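Local coordinates for Non-atp dependent l-selective hydantoinase (Arthrobacter aurescens, PDB 1GKR), which hydrolyses the cyclic amide ring of 5-substituted hydantoins, preferring aryl over alkyl derivatives, with stereoselectivity that depends on the substrate, using two zinc ions per subunit, at residues A[58-63]-A[308-314]; A[88-94]-A[119-125]. The contacts are given in a common frame with arbitrary orientation. Residues are numbered along the deposited sequence.

Overall arrangement
Both contacts belong to the metallo-dependent hydrolase barrel, and their centres lie 9 Å apart. Interaction 2 is nested in sequence inside the loop closed by interaction 1, and strands 51-62 and 87-92, one from each, are sheet neighbours. Direct evidence of the join is Glu-59 O to Tyr-124 OH at 2.8 Å and Ile-63 N to Glu-92 OE2 at 2.3 Å, both probable hydrogen bonds. Interaction 1 supplies three zinc ligands; the second zinc is about 5 Å from the side chain of His-60. Interaction 2 supplies no ligand, but Met-93 CG packs 3.2 Å from His-62 CE1, and the Met-93 side chain comes within about 5 Å of the interaction 1 zinc.

Interaction 1 of 2, residues A[58-63]-A[308-314]; sequences DEHVHI and TLGSDHG. With ZN (zinc ion), chain F.
Residues 58-63 turn a corner at Glu-59 (phi/psi -83/-3) and run parallel to 308-314 in a loose strand pairing; the nearest CA atoms are His-60/Asp-312 (4.9 Å) and His-62/Gly-314 (4.7 Å). Thr-308 OG1 donates to Glu-59 OE2 (2.8 Å), and water 1 bridges Leu-309 O and Glu-59 N. Gly-310 CA sits 4.1 Å from His-60 CB, and an ideal CB on Gly-310 would clash, 2.9 Å from His-60 CB. Ser-311 OG donates to Asp-58 OD2 (2.7 Å), while Asp-58 OD1 closes an Asx turn on His-60 N (2.8 Å). Asp-312 (phi/psi 64/37, chi1 t) lays CB over the His-60 ring, 3.8 Å from its centroid. Zinc is bound at 2.1 Å each by Asp-312 OD1, His-60 NE2 and His-62 NE2, with water 2 at 2.5 Å; carboxylated Lys-147 completes the site. This is the HxH-plus-aspartate arrangement of amidohydrolases. His-313 O accepts from His-62 N (2.8 Å). His-313 NE2 hydrogen-bonds Asp-78 OD2 of helix 75-85; strand 87-92 flanks Val-61, and helix 357-372 covers Glu-59 and Thr-308.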
loop_
_atom_site.group_PDB
_atom_site.type_symbol
_atom_site.label_atom_id
_atom_site.label_comp_id
_atom_site.label_asym_id
_atom_site.label_seq_id
_atom_site.Cartn_x
_atom_site.Cartn_y
_atom_site.Cartn_z
ATOM N N ASP A 58 5.030 30.900 14.866
ATOM C CA ASP A 58 3.700 30.307 14.876
ATOM C C ASP A 58 2.914 30.717 13.627
ATOM O O ASP A 58 2.556 31.881 13.452
ATOM C CB ASP A 58 2.949 30.721 16.134
ATOM C CG ASP A 58 1.754 29.850 16.388
ATOM O OD1 ASP A 58 1.126 29.429 15.402
ATOM O OD2 ASP A 58 1.432 29.585 17.562
ATOM N N GLU A 59 2.663 29.737 12.764
ATOM C CA GLU A 59 1.961 29.924 11.493
ATOM C C GLU A 59 0.448 29.921 11.622
ATOM O O GLU A 59 -0.259 30.108 10.628
ATOM C CB GLU A 59 2.331 28.789 10.531
ATOM C CG GLU A 59 1.861 27.433 11.052
ATOM C CD GLU A 59 2.295 26.256 10.195
ATOM O OE1 GLU A 59 3.277 26.399 9.435
ATOM O OE2 GLU A 59 1.661 25.179 10.300
ATOM N N HIS A 60 -0.060 29.688 12.824
ATOM C CA HIS A 60 -1.500 29.618 12.987
ATOM C C HIS A 60 -2.047 30.482 14.120
ATOM O O HIS A 60 -2.369 29.986 15.202
ATOM C CB HIS A 60 -1.895 28.163 13.181
ATOM C CG HIS A 60 -3.347 27.905 12.954
ATOM N ND1 HIS A 60 -3.837 26.669 12.586
ATOM C CD2 HIS A 60 -4.419 28.728 13.043
ATOM C CE1 HIS A 60 -5.149 26.746 12.455
ATOM N NE2 HIS A 60 -5.527 27.984 12.727
ATOM N N VAL A 61 -2.177 31.772 13.846
ATOM C CA VAL A 61 -2.650 32.709 14.841
ATOM C C VAL A 61 -3.906 33.466 14.405
ATOM O O VAL A 61 -4.016 33.926 13.258
ATOM C CB VAL A 61 -1.519 33.714 15.178
ATOM C CG1 VAL A 61 -1.947 34.670 16.292
ATOM C CG2 VAL A 61 -0.280 32.951 15.573
ATOM N N HIS A 62 -4.858 33.567 15.331
ATOM C CA HIS A 62 -6.107 34.292 15.103
ATOM C C HIS A 62 -6.277 35.400 16.156
ATOM O O HIS A 62 -7.113 35.282 17.056
ATOM C CB HIS A 62 -7.320 33.377 15.218
ATOM C CG HIS A 62 -7.348 32.257 14.232
ATOM N ND1 HIS A 62 -7.697 32.436 12.912
ATOM C CD2 HIS A 62 -7.145 30.926 14.391
ATOM C CE1 HIS A 62 -7.713 31.264 12.301
ATOM N NE2 HIS A 62 -7.380 30.331 13.175
ATOM N N ILE A 63 -5.474 36.454 16.079
ATOM C CA ILE A 63 -5.642 37.545 17.019
ATOM C C ILE A 63 -6.928 38.240 16.576
ATOM O O ILE A 63 -7.638 38.815 17.390
ATOM C CB ILE A 63 -4.460 38.525 16.976
ATOM C CG1 ILE A 63 -3.227 37.863 17.593
ATOM C CG2 ILE A 63 -4.818 39.809 17.725
ATOM C CD1 ILE A 63 -1.966 38.690 17.486
ATOM N N THR A 308 4.735 20.533 11.448
ATOM C CA THR A 308 4.750 21.791 12.185
ATOM C C THR A 308 3.742 21.806 13.319
ATOM O O THR A 308 2.789 21.027 13.352
ATOM C CB THR A 308 4.400 22.991 11.284
ATOM O OG1 THR A 308 3.042 22.858 10.847
ATOM C CG2 THR A 308 5.320 23.061 10.074
ATOM N N LEU A 309 3.959 22.721 14.246
ATOM C CA LEU A 309 3.069 22.891 15.377
ATOM C C LEU A 309 2.593 24.346 15.330
ATOM O O LEU A 309 3.388 25.272 15.144
ATOM C CB LEU A 309 3.824 22.593 16.666
ATOM C CG LEU A 309 3.391 21.378 17.495
ATOM C CD1 LEU A 309 2.999 20.230 16.608
ATOM C CD2 LEU A 309 4.522 20.978 18.431
ATOM N N GLY A 310 1.288 24.543 15.450
ATOM C CA GLY A 310 0.731 25.887 15.428
ATOM C C GLY A 310 -0.254 25.959 16.574
ATOM O O GLY A 310 -0.937 24.979 16.846
ATOM N N SER A 311 -0.346 27.097 17.245
ATOM C CA SER A 311 -1.247 27.196 18.393
ATOM C C SER A 311 -2.733 27.265 18.070
ATOM O O SER A 311 -3.566 26.679 18.771
ATOM C CB SER A 311 -0.877 28.419 19.226
ATOM O OG SER A 311 -1.067 29.593 18.456
ATOM N N ASP A 312 -3.056 27.963 16.988
ATOM C CA ASP A 312 -4.444 28.187 16.603
ATOM C C ASP A 312 -5.082 29.041 17.722
ATOM O O ASP A 312 -6.242 28.869 18.107
ATOM C CB ASP A 312 -5.212 26.879 16.404
ATOM C CG ASP A 312 -6.552 27.105 15.706
ATOM O OD1 ASP A 312 -6.670 28.104 14.962
ATOM O OD2 ASP A 312 -7.485 26.294 15.886
ATOM N N HIS A 313 -4.269 29.953 18.246
ATOM C CA HIS A 313 -4.669 30.905 19.271
ATOM C C HIS A 313 -5.850 31.710 18.713
ATOM O O HIS A 313 -5.767 32.290 17.630
ATOM C CB HIS A 313 -3.494 31.841 19.555
ATOM C CG HIS A 313 -3.832 33.005 20.431
ATOM N ND1 HIS A 313 -3.744 32.952 21.805
ATOM C CD2 HIS A 313 -4.241 34.261 20.125
ATOM C CE1 HIS A 313 -4.079 34.128 22.308
ATOM N NE2 HIS A 313 -4.384 34.938 21.310
ATOM N N GLY A 314 -6.947 31.749 19.453
ATOM C CA GLY A 314 -8.100 32.483 18.982
ATOM C C GLY A 314 -9.098 32.672 20.095
ATOM O O GLY A 314 -9.592 31.698 20.670
HETATM ZN ZN ZN F . -7.608 28.215 13.055
HETATM O O HOH W 1 4.129 27.334 13.391
HETATM O O HOH W 2 -9.562 26.947 13.976
#

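Interaction 2 of 2, residues A[88-94]-A[119-125]; sequences TTIIEMP and VDFALYG
Strands 88-92 and 120-123 run parallel, axes 4.5 Å apart at closest and crossing at -24°, in the register Thr-89/Asp-120, Ile-90/Phe-121, Ile-91/Ala-122 and Glu-92/Leu-123. Five backbone hydrogen bonds join them: Asp-120 N to Thr-88 O (3.0 Å), Ile-90 N to Asp-120 O (3.0 Å), Ala-122 N to Ile-90 O (2.8 Å), Glu-92 N to Ala-122 O (3.2 Å) and Tyr-124 N to Glu-92 O (3.2 Å). With helix 103-116 they form a beta-alpha-beta unit of the barrel.

The deepest fit is at the C-terminal ends, where Tyr-124 (chi1 m, 111 Å² covered) is the main bump. The methyl of Met-93 lies over one ring face in a CH-pi contact, CE 3.5 Å from the Tyr-124 centroid and 17° off its normal, with SD at 4.3 Å in an oblique Met-aromatic contact. Pro-94 CD meets Tyr-124 CB at 3.8 Å. Ile-91 (chi1 m) lodges CG2 between Tyr-124 CE2 (3.6 Å) and Ala-122 CB (3.8 Å), the small alanine making the hollow. On the opposite sheet face, Ile-90 CG1 rests on Phe-121 CB (3.8 Å), Leu-123 CD2 fits against Glu-92 CB (3.6 Å), and Val-119 CG2 reaches Ile-90 CG2 at 4.2 Å; helices 75-85 and 103-116 cover this side.

Water 3 lies 2.8 Å from Glu-92 O and 2.9 Å from Tyr-124 O. The polar side-chain ends bond elsewhere: Glu-92 to Ile-63 and Ile-64 N, Tyr-124 OH to Glu-59 O; Asp-120 OD1 hydrogen-bonds Gln-447 N, and OD2 forms salt bridges with Arg-429 and Lys-378. Direct polar pairing between the segments is therefore main-chain, and the side chains meet through apolar, CH-pi and Met-aromatic contacts.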
loop_
_atom_site.group_PDB
_atom_site.type_symbol
_atom_site.label_atom_id
_atom_site.label_comp_id
_atom_site.label_asym_id
_atom_site.label_seq_id
_atom_site.Cartn_x
_atom_site.Cartn_y
_atom_site.Cartn_z
ATOM N N THR A 88 8.254 34.741 18.607
ATOM C CA THR A 88 8.766 35.975 18.029
ATOM C C THR A 88 8.174 36.407 16.690
ATOM O O THR A 88 8.281 37.570 16.316
ATOM C CB THR A 88 10.276 35.895 17.933
ATOM O OG1 THR A 88 10.637 34.696 17.236
ATOM C CG2 THR A 88 10.876 35.865 19.341
ATOM N N THR A 89 7.602 35.485 15.929
ATOM C CA THR A 89 6.934 35.917 14.709
ATOM C C THR A 89 5.673 35.077 14.503
ATOM O O THR A 89 5.666 33.855 14.709
ATOM C CB THR A 89 7.841 35.930 13.421
ATOM O OG1 THR A 89 7.400 34.927 12.511
ATOM C CG2 THR A 89 9.279 35.742 13.747
ATOM N N ILE A 90 4.591 35.768 14.152
ATOM C CA ILE A 90 3.301 35.142 13.944
ATOM C C ILE A 90 2.829 35.387 12.520
ATOM O O ILE A 90 3.283 36.316 11.846
ATOM C CB ILE A 90 2.226 35.744 14.899
ATOM C CG1 ILE A 90 1.988 37.217 14.550
ATOM C CG2 ILE A 90 2.679 35.655 16.341
ATOM C CD1 ILE A 90 0.886 37.858 15.331
ATOM N N ILE A 91 1.919 34.541 12.061
ATOM C CA ILE A 91 1.344 34.722 10.751
ATOM C C ILE A 91 -0.158 34.761 11.033
ATOM O O ILE A 91 -0.737 33.738 11.374
ATOM C CB ILE A 91 1.724 33.561 9.824
ATOM C CG1 ILE A 91 3.221 33.261 9.969
ATOM C CG2 ILE A 91 1.474 33.950 8.379
ATOM C CD1 ILE A 91 3.765 32.272 8.943
ATOM N N GLU A 92 -0.767 35.950 10.937
ATOM C CA GLU A 92 -2.203 36.142 11.204
ATOM C C GLU A 92 -3.074 35.555 10.128
ATOM O O GLU A 92 -2.865 35.851 8.950
ATOM C CB GLU A 92 -2.560 37.623 11.276
ATOM C CG GLU A 92 -2.945 38.129 12.641
ATOM C CD GLU A 92 -4.230 37.547 13.181
ATOM O OE1 GLU A 92 -5.324 37.783 12.606
ATOM O OE2 GLU A 92 -4.128 36.853 14.206
ATOM N N MET A 93 -4.054 34.749 10.528
ATOM C CA MET A 93 -4.982 34.157 9.571
ATOM C C MET A 93 -5.877 35.294 9.061
ATOM O O MET A 93 -5.922 36.373 9.654
ATOM C CB MET A 93 -5.824 33.076 10.241
ATOM C CG MET A 93 -5.012 31.939 10.822
ATOM S SD MET A 93 -4.751 30.519 9.719
ATOM C CE MET A 93 -4.897 31.276 8.125
ATOM N N PRO A 94 -6.621 35.063 7.971
ATOM C CA PRO A 94 -7.461 36.141 7.463
ATOM C C PRO A 94 -8.906 36.085 7.903
ATOM O O PRO A 94 -9.759 36.670 7.252
ATOM C CB PRO A 94 -7.323 35.966 5.967
ATOM C CG PRO A 94 -7.408 34.467 5.843
ATOM C CD PRO A 94 -6.631 33.921 7.040
ATOM N N VAL A 119 5.489 41.792 18.351
ATOM C CA VAL A 119 6.428 40.788 17.855
ATOM C C VAL A 119 6.323 40.886 16.329
ATOM O O VAL A 119 5.426 41.547 15.818
ATOM C CB VAL A 119 6.080 39.374 18.358
ATOM C CG1 VAL A 119 6.217 39.324 19.878
ATOM C CG2 VAL A 119 4.681 38.992 17.936
ATOM N N ASP A 120 7.230 40.268 15.587
ATOM C CA ASP A 120 7.156 40.392 14.133
ATOM C C ASP A 120 6.013 39.565 13.543
ATOM O O ASP A 120 5.505 38.637 14.187
ATOM C CB ASP A 120 8.506 40.022 13.502
ATOM C CG ASP A 120 9.560 41.128 13.670
ATOM O OD1 ASP A 120 9.258 42.188 14.266
ATOM O OD2 ASP A 120 10.697 40.939 13.197
ATOM N N PHE A 121 5.613 39.887 12.315
ATOM C CA PHE A 121 4.493 39.187 11.721
ATOM C C PHE A 121 4.519 39.057 10.205
ATOM O O PHE A 121 5.144 39.849 9.500
ATOM C CB PHE A 121 3.207 39.917 12.096
ATOM C CG PHE A 121 3.144 41.323 11.545
ATOM C CD1 PHE A 121 3.886 42.349 12.125
ATOM C CD2 PHE A 121 2.403 41.603 10.395
ATOM C CE1 PHE A 121 3.899 43.639 11.563
ATOM C CE2 PHE A 121 2.410 42.889 9.829
ATOM C CZ PHE A 121 3.161 43.904 10.414
ATOM N N ALA A 122 3.798 38.052 9.723
ATOM C CA ALA A 122 3.634 37.788 8.307
ATOM C C ALA A 122 2.114 37.678 8.159
ATOM O O ALA A 122 1.411 37.434 9.145
ATOM C CB ALA A 122 4.295 36.475 7.932
ATOM N N LEU A 123 1.596 37.836 6.946
ATOM C CA LEU A 123 0.159 37.763 6.764
ATOM C C LEU A 123 -0.357 36.800 5.720
ATOM O O LEU A 123 0.249 36.598 4.670
ATOM C CB LEU A 123 -0.383 39.142 6.437
ATOM C CG LEU A 123 -0.237 40.166 7.545
ATOM C CD1 LEU A 123 -0.689 41.498 7.021
ATOM C CD2 LEU A 123 -1.066 39.754 8.745
ATOM N N TYR A 124 -1.508 36.221 6.037
ATOM C CA TYR A 124 -2.220 35.303 5.163
ATOM C C TYR A 124 -3.253 36.133 4.431
ATOM O O TYR A 124 -3.673 37.186 4.907
ATOM C CB TYR A 124 -3.032 34.299 5.965
ATOM C CG TYR A 124 -2.308 33.099 6.462
ATOM C CD1 TYR A 124 -1.978 32.058 5.594
ATOM C CD2 TYR A 124 -2.020 32.957 7.826
ATOM C CE1 TYR A 124 -1.392 30.897 6.073
ATOM C CE2 TYR A 124 -1.433 31.805 8.315
ATOM C CZ TYR A 124 -1.124 30.777 7.434
ATOM O OH TYR A 124 -0.557 29.623 7.903
ATOM N N GLY A 125 -3.674 35.634 3.283
ATOM C CA GLY A 125 -4.723 36.278 2.533
ATOM C C GLY A 125 -5.801 35.212 2.620
ATOM O O GLY A 125 -5.525 34.084 3.035
HETATM O O HOH W 3 -4.130 37.996 7.662
#